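Local coordinates for protein YECBM32 (Yersinia enterocolitica, PDB 2JDA) that binds polygalacturonic acid, the pectin backbone of plant cell walls, in the periplasm as a family 32 carbohydrate-binding module, at the calcium ion site. Sequence-based numbering; all coordinates share one arbitrary frame.

The calcium ion site. Residues 28-37, 129-130. With CA (calcium ion), chain B.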
# COMPACT_ATOMS: atom_id res chain seq x y z
N ASN A 28 -7.74 7.86 -3.56
CA ASN A 28 -8.69 6.80 -3.24
C ASN A 28 -8.06 5.73 -2.35
O ASN A 28 -8.77 4.91 -1.79
CB ASN A 28 -9.28 6.10 -4.48
CG ASN A 28 -10.34 6.89 -5.25
OD1 ASN A 28 -10.76 6.44 -6.37
ND2 ASN A 28 -10.77 7.96 -4.72
N ILE A 29 -6.73 5.65 -2.30
CA ILE A 29 -6.10 4.60 -1.51
C ILE A 29 -6.15 4.90 -0.04
O ILE A 29 -5.85 4.02 0.75
CB ILE A 29 -4.61 4.42 -2.00
CG1 ILE A 29 -4.15 3.00 -1.76
CG2 ILE A 29 -3.67 5.41 -1.34
CD1 ILE A 29 -2.75 2.72 -2.30
N ALA A 30 -6.50 6.14 0.34
CA ALA A 30 -6.40 6.59 1.72
C ALA A 30 -7.61 7.37 2.19
O ALA A 30 -7.47 8.21 3.10
CB ALA A 30 -5.15 7.40 1.90
N ASP A 31 -8.78 7.10 1.59
CA ASP A 31 -10.00 7.89 1.87
C ASP A 31 -10.91 7.23 2.85
O ASP A 31 -11.99 7.77 3.14
CB ASP A 31 -10.74 8.24 0.59
CG ASP A 31 -11.19 7.06 -0.20
OD1 ASP A 31 -10.95 5.88 0.21
OD2 ASP A 31 -11.90 7.21 -1.21
N GLY A 32 -10.50 6.10 3.39
CA GLY A 32 -11.32 5.41 4.37
C GLY A 32 -12.50 4.67 3.81
O GLY A 32 -13.34 4.12 4.56
N ASP A 33 -12.55 4.53 2.50
CA ASP A 33 -13.65 3.89 1.82
C ASP A 33 -13.12 2.68 1.01
O ASP A 33 -12.44 2.88 0.00
CB ASP A 33 -14.30 4.94 0.93
CG ASP A 33 -15.56 4.46 0.25
OD1 ASP A 33 -15.84 3.24 0.27
OD2 ASP A 33 -16.34 5.25 -0.31
N VAL A 34 -13.43 1.45 1.41
CA VAL A 34 -12.94 0.30 0.68
C VAL A 34 -13.58 0.15 -0.69
O VAL A 34 -13.13 -0.68 -1.47
CB VAL A 34 -13.12 -1.02 1.47
CG1 VAL A 34 -12.25 -0.95 2.71
CG2 VAL A 34 -14.59 -1.29 1.74
N LYS A 35 -14.66 0.90 -1.01
CA LYS A 35 -15.27 0.83 -2.31
C LYS A 35 -14.55 1.71 -3.36
O LYS A 35 -14.89 1.63 -4.52
CB LYS A 35 -16.74 1.27 -2.28
CG LYS A 35 -17.61 0.52 -1.30
CD LYS A 35 -18.97 1.32 -1.13
CE LYS A 35 -18.88 2.57 -0.16
NZ LYS A 35 -18.18 2.40 1.16
N THR A 36 -13.67 2.61 -2.96
CA THR A 36 -12.88 3.39 -3.94
C THR A 36 -11.46 2.82 -3.95
O THR A 36 -10.93 2.38 -2.92
CB THR A 36 -12.78 4.85 -3.54
OG1 THR A 36 -12.05 4.96 -2.31
CG2 THR A 36 -14.15 5.46 -3.33
N ARG A 37 -10.82 2.85 -5.11
CA ARG A 37 -9.47 2.32 -5.27
C ARG A 37 -8.61 3.19 -6.13
O ARG A 37 -9.09 3.96 -6.93
CB ARG A 37 -9.53 0.92 -5.87
CG ARG A 37 -10.08 0.81 -7.28
CD ARG A 37 -10.22 -0.62 -7.72
NE ARG A 37 -10.82 -0.83 -9.03
CZ ARG A 37 -12.11 -0.93 -9.25
NH1 ARG A 37 -12.99 -0.71 -8.29
NH2 ARG A 37 -12.49 -1.19 -10.48
N ASN A 129 -7.66 -0.96 -2.69
CA ASN A 129 -8.81 -0.25 -2.15
C ASN A 129 -8.42 0.70 -1.03
O ASN A 129 -8.94 1.83 -0.92
CB ASN A 129 -9.86 -1.22 -1.62
CG ASN A 129 -10.44 -2.15 -2.67
OD1 ASN A 129 -10.45 -1.86 -3.86
ND2 ASN A 129 -10.96 -3.33 -2.21
N GLU A 130 -7.53 0.27 -0.14
CA GLU A 130 -7.19 1.05 1.02
C GLU A 130 -5.84 0.59 1.58
O GLU A 130 -5.43 -0.57 1.48
CB GLU A 130 -8.28 0.86 2.09
CG GLU A 130 -8.41 1.99 3.04
CD GLU A 130 -8.94 3.31 2.48
OE1 GLU A 130 -9.63 3.49 1.42
OE2 GLU A 130 -8.54 4.23 3.13
CA CA B . -10.46 3.68 -0.86
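The calcium site of this F5/8 type C (discoidin-like) beta-sandwich is built by the 3-10 helix 26-30 and the loop after it, closed by Asn129 and Glu130 where strand 130-133 begins; the ion is probably structural, tying the loop to the sandwich. At least seven oxygens bind it, among them the backbone carbonyls of Asn28, Asp33, Thr36 and Asn129. Asn28 O, from the middle of the 3-10 helix, and Asp33 O each lie 2.3 Å from CA, and the carbonyls of Thr36 and Asn129 join them. Thr36 is bidentate: with OG1 in the crowded position between its backbone N and carbonyl carbon (chi1 65°), its hydroxyl and carbonyl reach the same ion, OG1 at 2.5 Å from CA. Asp31 and Glu130 bind through one carboxylate oxygen each. Asp31, likewise crowded at chi1, points OD1 at CA over 2.5 Å and leaves OD2 3.8 Å from the ion. That second oxygen takes the Thr36 hydroxyl on its syn lone pair, Thr36 OG1 to Asp31 OD2 being 2.5 Å, so one carboxylate binds the metal and orients another ligand. Glu130 starts with CG anti to its backbone N (chi1 -155°) and bends at chi2 (68°), which brings OE1 to 2.4 Å from CA. Its other oxygen, OE2, receives the amide of Gly32 from above the carboxylate plane, tying the strand start to the loop. The Asp33 amide similarly comes down on Asp31 OD1 from above its plane. If both are ionised, the Asp31 and Glu130 carboxylates would roughly balance the dication, which in turn would probably favour that state. The Asp33 side chain is second-shell: it extends away from the ion, CG anti to the backbone N, and helps hold the turn that presents its own carbonyl. Its OD1 accepts two donors from Lys35, both above the carboxylate plane: the backbone N and, in a salt bridge, the side-chain amine NZ 2.6 Å from Asp33 OD1.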